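PDB 2P5Z: type VI secretion system component from Escherichia coli O6, which is of undetermined detailed function but resembles phage T4 tail proteins gp27 and gp5 and probably forms part of the injection apparatus. Local coordinates for residues R44-F49 with R105-L110; K54-E59 with T92-L97; L31-R36 with V348-A353; H17-R22 with G66-T71. All blocks are in the same frame, centred on the assembly; numbering follows the deposited sequence.

All four contacts lie in the phage-tail-like part of the chain, on the same side of its centre, and each is partly buried. Contacts 1, 3 and 4 are antiparallel strand pairs; contact 2 instead lays a loop over a strand. Strand order joins contact 3 to contact 1 through neighbours 29-38 and 44-51, and contact 1 to contact 2 through 104-111 and 85-99. Ile47, Val108 and Leu110 of contact 1 meet Leu19 and Phe68 of contact 4 in an apolar layer, which Phe33 of contact 3 also reaches. Charged pairs line the other face of contact 1, hydroxyls reinforce contact 3, and contact 2 alone borders another subunit.

Contact 1: residues R44-F49 with R105-L110; sequences RYDIQF and RYEVRL
The guanidinium of Arg44 lies flat on that of Arg109, planes 18° apart, with Arg109 NH2 over the centre of the Arg44 group. Arg44 CD sits toward the rim of that same Arg109 face, and a water lies over the opposite one. Phe49, its CG between the backbone N and the carbonyl carbon (chi1 68°), takes Tyr106 CB over one ring face, 3.8 Å from the ring centroid in a CH-pi contact, while Val108 CG1 approaches its edge. Gln48 OE1 meets the edge of the Arg105 guanidinium in its plane, 3.1 Å from Arg105 NE, although that donor stands above the Gln48 carbonyl plane.

Asp46 probably offsets much of the like charge of the arginine stack. Its OD1 is 2.9 Å from Arg109 NE, and Arg109 NH2 donates to the syn lone pair of Asp46 OD2 at 3.1 Å; OD2 also forms a salt bridge to Arg36. Gln48 NE2 gives a hydrogen bond to Glu107 OE1 at 3.2 Å, and a water donates to both Asp46 OD1 and Glu107 OE2, which may ease the repulsion between two nearby carboxylates.

The opposite face is largely apolar, with Ile47 beside Val108 and Tyr45 beside Leu110. Beneath it Phe68 of strand 65-70 packs on Ile47 and Leu110. Strand 29-38 runs along the outer side of 44-49, and strand 85-99 along that of 105-110.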
# COMPACT_ATOMS: atom_id res chain seq x y z
N ARG A 44 5.89 14.24 16.17
CA ARG A 44 4.44 14.48 16.17
C ARG A 44 3.86 14.31 17.57
O ARG A 44 4.09 13.28 18.21
CB ARG A 44 3.79 13.52 15.20
CG ARG A 44 2.40 13.89 14.82
CD ARG A 44 2.01 13.12 13.61
NE ARG A 44 1.50 11.79 13.91
CZ ARG A 44 1.01 10.95 12.99
NH1 ARG A 44 0.97 11.32 11.70
NH2 ARG A 44 0.55 9.76 13.35
N TYR A 45 3.12 15.29 18.08
CA TYR A 45 2.51 15.15 19.42
C TYR A 45 1.03 15.47 19.42
O TYR A 45 0.63 16.61 19.19
CB TYR A 45 3.20 16.05 20.43
CG TYR A 45 4.39 15.42 21.10
CD1 TYR A 45 5.53 15.09 20.38
CD2 TYR A 45 4.40 15.20 22.47
CE1 TYR A 45 6.64 14.52 21.00
CE2 TYR A 45 5.50 14.65 23.10
CZ TYR A 45 6.61 14.30 22.37
OH TYR A 45 7.69 13.73 23.01
N ASP A 46 0.21 14.47 19.68
CA ASP A 46 -1.22 14.71 19.83
C ASP A 46 -1.53 14.93 21.31
O ASP A 46 -1.34 14.04 22.15
CB ASP A 46 -2.02 13.56 19.22
CG ASP A 46 -1.81 13.45 17.70
OD1 ASP A 46 -2.03 14.45 16.99
OD2 ASP A 46 -1.42 12.35 17.23
N ILE A 47 -1.96 16.15 21.62
CA ILE A 47 -2.12 16.62 23.00
C ILE A 47 -3.56 16.95 23.28
O ILE A 47 -4.15 17.83 22.65
CB ILE A 47 -1.29 17.88 23.23
CG1 ILE A 47 0.18 17.60 22.89
CG2 ILE A 47 -1.41 18.33 24.68
CD1 ILE A 47 1.01 18.85 22.74
N GLN A 48 -4.16 16.22 24.22
CA GLN A 48 -5.52 16.55 24.63
C GLN A 48 -5.50 17.49 25.81
O GLN A 48 -4.61 17.43 26.66
CB GLN A 48 -6.33 15.31 24.99
CG GLN A 48 -6.78 14.53 23.80
CD GLN A 48 -7.79 13.46 24.16
OE1 GLN A 48 -8.44 13.53 25.20
NE2 GLN A 48 -7.94 12.48 23.29
N PHE A 49 -6.48 18.38 25.83
CA PHE A 49 -6.61 19.30 26.93
C PHE A 49 -8.05 19.68 27.23
O PHE A 49 -8.94 19.51 26.39
CB PHE A 49 -5.71 20.54 26.75
CG PHE A 49 -6.11 21.47 25.62
CD1 PHE A 49 -6.93 22.57 25.86
CD2 PHE A 49 -5.58 21.29 24.33
CE1 PHE A 49 -7.26 23.47 24.83
CE2 PHE A 49 -5.91 22.17 23.30
CZ PHE A 49 -6.75 23.27 23.55
N ARG A 105 -13.40 19.45 25.83
CA ARG A 105 -12.18 18.67 25.61
C ARG A 105 -11.69 18.97 24.20
O ARG A 105 -12.49 19.07 23.27
CB ARG A 105 -12.51 17.19 25.78
CG ARG A 105 -11.35 16.23 25.78
CD ARG A 105 -11.89 14.88 26.22
NE ARG A 105 -11.52 13.78 25.33
CZ ARG A 105 -12.40 13.05 24.63
NH1 ARG A 105 -13.70 13.29 24.71
NH2 ARG A 105 -11.95 12.07 23.84
N TYR A 106 -10.38 19.16 24.04
CA TYR A 106 -9.81 19.54 22.76
C TYR A 106 -8.59 18.72 22.46
O TYR A 106 -7.96 18.19 23.38
CB TYR A 106 -9.41 21.02 22.71
CG TYR A 106 -10.56 21.97 22.89
CD1 TYR A 106 -10.86 22.51 24.14
CD2 TYR A 106 -11.36 22.33 21.81
CE1 TYR A 106 -11.92 23.39 24.31
CE2 TYR A 106 -12.43 23.20 21.96
CZ TYR A 106 -12.71 23.73 23.22
OH TYR A 106 -13.77 24.60 23.38
N GLU A 107 -8.23 18.63 21.18
CA GLU A 107 -6.94 18.05 20.81
C GLU A 107 -6.16 18.93 19.83
O GLU A 107 -6.74 19.55 18.94
CB GLU A 107 -7.12 16.64 20.26
CG GLU A 107 -5.85 15.81 20.33
CD GLU A 107 -6.05 14.39 19.82
OE1 GLU A 107 -6.61 13.57 20.58
OE2 GLU A 107 -5.64 14.09 18.68
N VAL A 108 -4.85 19.00 20.02
CA VAL A 108 -4.00 19.64 19.03
C VAL A 108 -2.85 18.74 18.61
O VAL A 108 -2.36 17.91 19.39
CB VAL A 108 -3.43 21.01 19.49
CG1 VAL A 108 -4.53 22.08 19.51
CG2 VAL A 108 -2.72 20.89 20.84
N ARG A 109 -2.42 18.90 17.36
CA ARG A 109 -1.24 18.22 16.88
C ARG A 109 -0.09 19.22 16.86
O ARG A 109 -0.21 20.29 16.31
CB ARG A 109 -1.48 17.65 15.49
CG ARG A 109 -0.26 16.94 14.89
CD ARG A 109 -0.68 16.01 13.78
NE ARG A 109 -0.90 14.65 14.28
CZ ARG A 109 -1.55 13.71 13.61
NH1 ARG A 109 -2.06 13.98 12.43
NH2 ARG A 109 -1.70 12.51 14.13
N LEU A 110 1.02 18.86 17.48
CA LEU A 110 2.17 19.74 17.53
C LEU A 110 3.30 19.11 16.75
O LEU A 110 3.76 18.00 17.06
CB LEU A 110 2.60 20.00 18.98
CG LEU A 110 3.91 20.78 19.08
CD1 LEU A 110 3.68 22.22 18.61
CD2 LEU A 110 4.51 20.77 20.48
O HOH W 1 -4.31 15.45 16.84
O HOH W 2 -9.87 10.05 23.07

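Contact 2: residues K54-E59 with T92-L97; sequences KAIAPE and TGFKHL
Phe94 and His96 both carry CG anti to the backbone N (chi1 166° and -175°), and both rings meet the loop 54-59 that crosses above their strand. This is loop-on-strand packing where the sheet of the gp27-like structure runs on into the second subunit, without a direct hydrogen bond between the segments.

The Phe94 ring meets the loop through CD2, CE2 and CZ. Its CD2 lies 3.7 Å from Pro58 CB, and CE2 touches Pro58 CD at 3.8 Å. CZ, farthest from the strand backbone, lies nearest Ile56 O, at 3.3 Å, with CB and CG2 of that isoleucine both 4.2 Å away.

Strand 92-97 also works across the assembly: Phe94, Lys95 and His96 pair antiparallel with a strand of the second subunit, whose Tyr237 packs on both Pro58 and Phe94. The contact is thus built into the trimer interface, and Lys54 forms a salt bridge to Asp334 of that second subunit.

His96, whose NE2 is hydrogen-bonded to Ser99, is linked to the loop through a water. Lys54 O lies near the ring plane, 3.4 Å from His96 CE1, a close contact and no hydrogen bond. The water, also in the ring plane, sits 2.9 Å from His96 ND1 and donates to Ile56 O.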
# COMPACT_ATOMS: atom_id res chain seq x y z
N LYS A 54 -15.80 26.78 25.99
CA LYS A 54 -16.51 25.73 25.27
C LYS A 54 -16.66 26.01 23.77
O LYS A 54 -17.46 25.36 23.10
CB LYS A 54 -17.89 25.49 25.90
CG LYS A 54 -17.83 25.35 27.40
CD LYS A 54 -18.91 24.41 27.92
CE LYS A 54 -20.30 25.02 27.80
NZ LYS A 54 -21.33 23.97 28.04
N ALA A 55 -15.89 26.97 23.25
CA ALA A 55 -15.94 27.35 21.83
C ALA A 55 -14.62 27.92 21.32
O ALA A 55 -14.62 28.95 20.67
CB ALA A 55 -17.07 28.35 21.59
N ILE A 56 -13.50 27.26 21.63
CA ILE A 56 -12.22 27.63 21.02
C ILE A 56 -12.35 27.40 19.52
O ILE A 56 -12.73 26.31 19.08
CB ILE A 56 -11.06 26.79 21.56
CG1 ILE A 56 -11.01 26.86 23.09
CG2 ILE A 56 -9.74 27.26 20.96
CD1 ILE A 56 -9.75 26.23 23.68
N ALA A 57 -12.08 28.46 18.76
CA ALA A 57 -12.20 28.47 17.30
C ALA A 57 -10.89 28.03 16.62
O ALA A 57 -9.82 28.49 17.01
CB ALA A 57 -12.61 29.86 16.83
N PRO A 58 -10.96 27.15 15.60
CA PRO A 58 -9.75 26.64 14.94
C PRO A 58 -8.77 27.74 14.50
O PRO A 58 -7.56 27.58 14.65
CB PRO A 58 -10.30 25.86 13.74
CG PRO A 58 -11.74 26.21 13.64
CD PRO A 58 -12.18 26.55 15.03
N GLU A 59 -9.32 28.86 14.03
CA GLU A 59 -8.50 30.01 13.59
C GLU A 59 -7.62 30.61 14.69
O GLU A 59 -6.57 31.18 14.40
CB GLU A 59 -9.36 31.09 12.92
CG GLU A 59 -10.77 31.25 13.48
CD GLU A 59 -11.78 30.33 12.79
OE1 GLU A 59 -12.38 29.47 13.47
OE2 GLU A 59 -11.93 30.45 11.56
N THR A 92 -0.72 22.05 13.95
CA THR A 92 -1.07 21.55 12.63
C THR A 92 -2.54 21.15 12.54
O THR A 92 -3.17 21.26 11.49
CB THR A 92 -0.18 20.36 12.34
OG1 THR A 92 1.05 20.85 11.79
CG2 THR A 92 -0.82 19.37 11.40
N GLY A 93 -3.10 20.69 13.65
CA GLY A 93 -4.44 20.14 13.66
C GLY A 93 -5.17 20.53 14.92
O GLY A 93 -4.56 20.74 15.96
N PHE A 94 -6.48 20.62 14.82
CA PHE A 94 -7.24 21.02 15.96
C PHE A 94 -8.52 20.24 15.95
O PHE A 94 -9.18 20.12 14.91
CB PHE A 94 -7.52 22.53 15.90
CG PHE A 94 -8.57 22.99 16.87
CD1 PHE A 94 -8.30 23.07 18.23
CD2 PHE A 94 -9.84 23.34 16.42
CE1 PHE A 94 -9.27 23.49 19.12
CE2 PHE A 94 -10.82 23.78 17.30
CZ PHE A 94 -10.53 23.86 18.65
N LYS A 95 -8.89 19.73 17.12
CA LYS A 95 -10.13 19.00 17.28
C LYS A 95 -10.89 19.48 18.50
O LYS A 95 -10.31 19.63 19.57
CB LYS A 95 -9.82 17.51 17.44
CG LYS A 95 -9.50 16.79 16.18
CD LYS A 95 -8.76 15.54 16.48
CE LYS A 95 -8.88 14.57 15.33
NZ LYS A 95 -8.07 13.37 15.66
N HIS A 96 -12.18 19.73 18.36
CA HIS A 96 -13.03 19.84 19.54
C HIS A 96 -13.65 18.46 19.78
O HIS A 96 -14.38 17.96 18.95
CB HIS A 96 -14.11 20.90 19.31
CG HIS A 96 -14.97 21.18 20.52
ND1 HIS A 96 -15.57 22.41 20.72
CD2 HIS A 96 -15.34 20.41 21.57
CE1 HIS A 96 -16.28 22.38 21.84
NE2 HIS A 96 -16.15 21.17 22.37
N LEU A 97 -13.35 17.85 20.92
CA LEU A 97 -13.76 16.47 21.17
C LEU A 97 -15.12 16.27 21.84
O LEU A 97 -15.90 15.43 21.42
CB LEU A 97 -12.67 15.75 21.95
CG LEU A 97 -11.48 15.50 21.05
CD1 LEU A 97 -10.34 14.91 21.81
CD2 LEU A 97 -11.93 14.57 19.94
O HOH W 3 -14.71 24.64 19.05

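Contact 3: residues L31-R36 with V348-A353; sequences LTFEGR and VTTSAA
Ala352 O is gripped by two donors of the facing strand: Thr32 OG1 at 2.8 Å, in the carbonyl plane, and Phe33 N at 3.1 Å, tilted from it. Thr32 can do this because its OG1 stands anti to the backbone N (chi1 -171°). Within the same Phe33-Ala352 pair the arrangement is repeated from the other strand: Ser351 OG donates to Phe33 O at 2.9 Å, likewise in the carbonyl plane, while the backbone bond from Ala352 N to that oxygen is weak. Further on, Gly35 N gives a nearly straight bond to Thr350 O at 2.8 Å; the return bond from Thr350 N to Gly35 O is weak too.

On the other face the Phe33 ring lies over the Ser351-Ala352 peptide. Its CG sits between the backbone N and the carbonyl carbon (chi1 83°), and CE1 is 3.5 Å from Ala352 CB. Thr350 CG2 comes in at the ring edge, near CE2. Beyond the pair, Phe33 meets His17 and Phe68 edge-to-face.

The antiparallel pairing joins strand 29-38 to strand 343-353, more than 300 residues later. Leu31 and Thr32 both face Gln48 in a classic beta bulge. Two hydroxyls, both from the Thr32-Ser351 face, thus supplement the Phe33-Ala352 pair, and a ring packs over the neighbouring peptide on the other.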
# COMPACT_ATOMS: atom_id res chain seq x y z
N LEU A 31 -4.98 17.19 29.51
CA LEU A 31 -5.66 15.97 29.91
C LEU A 31 -4.77 14.78 29.67
O LEU A 31 -4.22 14.21 30.61
CB LEU A 31 -6.94 15.83 29.12
CG LEU A 31 -7.90 14.70 29.51
CD1 LEU A 31 -8.26 14.82 30.97
CD2 LEU A 31 -9.14 14.78 28.66
N THR A 32 -4.61 14.40 28.41
CA THR A 32 -3.69 13.32 28.04
C THR A 32 -2.88 13.65 26.78
O THR A 32 -3.26 14.51 25.99
CB THR A 32 -4.46 11.97 27.86
OG1 THR A 32 -3.52 10.90 27.71
CG2 THR A 32 -5.41 12.02 26.69
N PHE A 33 -1.75 12.96 26.60
CA PHE A 33 -1.00 13.10 25.36
C PHE A 33 -0.32 11.84 24.85
O PHE A 33 0.02 10.94 25.62
CB PHE A 33 0.01 14.26 25.45
CG PHE A 33 1.30 13.89 26.11
CD1 PHE A 33 1.50 14.15 27.45
CD2 PHE A 33 2.32 13.30 25.40
CE1 PHE A 33 2.70 13.84 28.06
CE2 PHE A 33 3.50 12.98 26.03
CZ PHE A 33 3.70 13.23 27.35
N GLU A 34 -0.07 11.83 23.55
CA GLU A 34 0.71 10.80 22.89
C GLU A 34 1.68 11.49 21.94
O GLU A 34 1.26 12.31 21.12
CB GLU A 34 -0.22 9.86 22.15
CG GLU A 34 0.35 8.48 21.93
CD GLU A 34 -0.70 7.40 22.14
OE1 GLU A 34 -1.91 7.74 22.20
OE2 GLU A 34 -0.32 6.21 22.25
N GLY A 35 2.96 11.16 22.07
CA GLY A 35 4.03 11.74 21.25
C GLY A 35 4.90 10.72 20.52
O GLY A 35 5.06 9.59 20.99
N ARG A 36 5.46 11.11 19.37
CA ARG A 36 6.39 10.27 18.59
C ARG A 36 7.55 11.13 18.12
O ARG A 36 7.37 12.19 17.53
CB ARG A 36 5.67 9.60 17.41
CG ARG A 36 4.74 8.42 17.81
CD ARG A 36 3.29 8.51 17.23
NE ARG A 36 2.66 9.83 17.41
CZ ARG A 36 1.35 10.07 17.31
NH1 ARG A 36 0.88 11.30 17.48
NH2 ARG A 36 0.51 9.08 17.05
N VAL A 348 11.54 7.32 20.08
CA VAL A 348 10.74 7.15 21.29
C VAL A 348 9.24 7.32 21.02
O VAL A 348 8.83 8.13 20.20
CB VAL A 348 11.15 8.12 22.45
CG1 VAL A 348 12.60 7.93 22.88
CG2 VAL A 348 10.91 9.56 22.08
N THR A 349 8.42 6.52 21.69
CA THR A 349 6.97 6.77 21.76
C THR A 349 6.69 7.21 23.20
O THR A 349 7.36 6.79 24.12
CB THR A 349 6.17 5.54 21.32
OG1 THR A 349 6.54 5.22 19.98
CG2 THR A 349 4.67 5.81 21.32
N THR A 350 5.73 8.09 23.40
CA THR A 350 5.77 8.93 24.58
C THR A 350 4.34 9.20 25.06
O THR A 350 3.45 9.39 24.24
CB THR A 350 6.58 10.19 24.21
OG1 THR A 350 7.90 10.07 24.75
CG2 THR A 350 5.99 11.43 24.70
N SER A 351 4.12 9.15 26.38
CA SER A 351 2.75 9.28 26.92
C SER A 351 2.62 9.76 28.38
O SER A 351 3.55 9.61 29.19
CB SER A 351 2.00 7.95 26.80
OG SER A 351 0.66 8.24 26.45
N ALA A 352 1.47 10.34 28.69
CA ALA A 352 1.03 10.61 30.06
C ALA A 352 -0.44 10.94 30.06
O ALA A 352 -1.07 11.08 29.00
CB ALA A 352 1.78 11.75 30.67
N ALA A 353 -0.97 11.06 31.28
CA ALA A 353 -2.32 11.54 31.51
C ALA A 353 -2.30 12.05 32.92
O ALA A 353 -1.35 11.79 33.66
CB ALA A 353 -3.33 10.42 31.34

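Contact 4: residues H17-R22 with G66-T71; sequences HKLKIR and GAFSLT
His17 and Leu70 lie side by side at one end of an antiparallel ladder, a strand pairing in the gp27-like beta fold that adds strand 18-21 to strand 65-70.

Backbone hydrogen bonds come first. Lys18 and Ser69 exchange two, as do Lys20 and Ala67; the bond from Ser69 N to Lys18 O measures 2.8 Å. Between them Leu19 and Phe68 form a non-hydrogen-bonded pair, and CA-H...O contacts fill in, such as Phe68 CA to Lys18 O at 3.3 Å.

Apolar contacts lie on the Leu19-Phe68 face. Leu19 CB approaches the Phe68 ring edge at CD1, 4.2 Å away, and His17 CB reaches Phe68 CZ from a slant. Both Leu19 and Phe68 also pack on Ile47, so this face turns toward strands 44-51 and 104-111. The other face carries Lys18 and Lys20, both exposed.

At the His17 end the side chains meet by van der Waals contact; at the other, Arg22, just past the strand, forms a salt bridge to Asp65. With CG anti to the carbonyl carbon (chi1 -56°), the Lys18 side chain crosses Thr71 at about a right angle, Lys18 CG 3.6 Å from Thr71 OG1. His17 NE2 completes that end, 3.5 Å from Leu70 CD1.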
# COMPACT_ATOMS: atom_id res chain seq x y z
N HIS A 17 2.81 18.60 33.04
CA HIS A 17 2.87 18.89 31.58
C HIS A 17 2.09 20.13 31.17
O HIS A 17 0.91 20.24 31.48
CB HIS A 17 2.39 17.70 30.78
CG HIS A 17 3.19 16.47 31.01
ND1 HIS A 17 2.73 15.43 31.79
CD2 HIS A 17 4.43 16.13 30.61
CE1 HIS A 17 3.66 14.49 31.86
NE2 HIS A 17 4.70 14.89 31.14
N LYS A 18 2.78 21.04 30.48
CA LYS A 18 2.17 22.30 30.05
C LYS A 18 2.22 22.48 28.53
O LYS A 18 3.15 22.04 27.86
CB LYS A 18 2.85 23.50 30.74
CG LYS A 18 2.87 23.45 32.27
CD LYS A 18 2.57 24.82 32.87
CE LYS A 18 2.77 24.83 34.39
NZ LYS A 18 4.18 25.14 34.76
N LEU A 19 1.20 23.14 28.01
CA LEU A 19 1.10 23.41 26.60
C LEU A 19 0.78 24.88 26.49
O LEU A 19 -0.23 25.36 27.03
CB LEU A 19 -0.07 22.62 26.01
CG LEU A 19 -0.22 22.29 24.51
CD1 LEU A 19 -1.62 22.62 24.09
CD2 LEU A 19 0.80 22.95 23.55
N LYS A 20 1.65 25.61 25.80
CA LYS A 20 1.41 27.02 25.53
C LYS A 20 1.25 27.22 24.06
O LYS A 20 2.13 26.89 23.30
CB LYS A 20 2.57 27.87 26.01
CG LYS A 20 2.33 28.51 27.35
CD LYS A 20 3.62 29.20 27.84
CE LYS A 20 4.74 28.17 28.05
NZ LYS A 20 6.06 28.79 28.35
N ILE A 21 0.10 27.74 23.66
CA ILE A 21 -0.11 28.13 22.30
C ILE A 21 -0.21 29.65 22.24
O ILE A 21 -1.11 30.22 22.84
CB ILE A 21 -1.41 27.55 21.79
CG1 ILE A 21 -1.42 26.03 21.96
CG2 ILE A 21 -1.65 27.98 20.32
CD1 ILE A 21 -2.84 25.44 21.95
N ARG A 22 0.71 30.29 21.51
CA ARG A 22 0.77 31.75 21.39
C ARG A 22 -0.55 32.41 20.97
O ARG A 22 -1.17 32.04 19.98
CB ARG A 22 1.90 32.16 20.45
CG ARG A 22 1.72 33.51 19.70
CD ARG A 22 2.80 33.74 18.64
NE ARG A 22 3.95 34.47 19.17
CZ ARG A 22 5.05 33.91 19.68
NH1 ARG A 22 6.02 34.70 20.13
NH2 ARG A 22 5.20 32.59 19.74
N GLY A 66 3.53 26.72 19.29
CA GLY A 66 3.13 25.92 20.40
C GLY A 66 4.37 25.44 21.10
O GLY A 66 5.38 25.16 20.46
N ALA A 67 4.29 25.35 22.43
CA ALA A 67 5.39 24.81 23.20
C ALA A 67 4.81 23.80 24.17
O ALA A 67 3.80 24.07 24.82
CB ALA A 67 6.08 25.91 23.93
N PHE A 68 5.44 22.62 24.25
CA PHE A 68 4.95 21.59 25.13
C PHE A 68 6.06 21.16 26.05
O PHE A 68 7.11 20.75 25.57
CB PHE A 68 4.43 20.41 24.32
CG PHE A 68 3.90 19.29 25.17
CD1 PHE A 68 2.70 19.44 25.85
CD2 PHE A 68 4.60 18.10 25.30
CE1 PHE A 68 2.20 18.43 26.63
CE2 PHE A 68 4.11 17.09 26.08
CZ PHE A 68 2.90 17.25 26.74
N SER A 69 5.83 21.24 27.36
CA SER A 69 6.91 20.98 28.32
C SER A 69 6.58 19.87 29.30
O SER A 69 5.43 19.64 29.61
CB SER A 69 7.24 22.23 29.14
OG SER A 69 6.92 23.40 28.42
N LEU A 70 7.62 19.20 29.78
CA LEU A 70 7.53 18.37 30.97
C LEU A 70 8.05 19.18 32.15
O LEU A 70 9.20 19.62 32.16
CB LEU A 70 8.34 17.09 30.78
CG LEU A 70 8.40 15.91 31.77
CD1 LEU A 70 7.45 15.94 33.00
CD2 LEU A 70 8.19 14.63 30.96
N THR A 71 7.18 19.39 33.15
CA THR A 71 7.47 20.23 34.32
C THR A 71 8.23 19.47 35.41
O THR A 71 8.03 18.26 35.60
CB THR A 71 6.14 20.84 34.88
OG1 THR A 71 5.27 21.17 33.79
CG2 THR A 71 6.40 22.10 35.72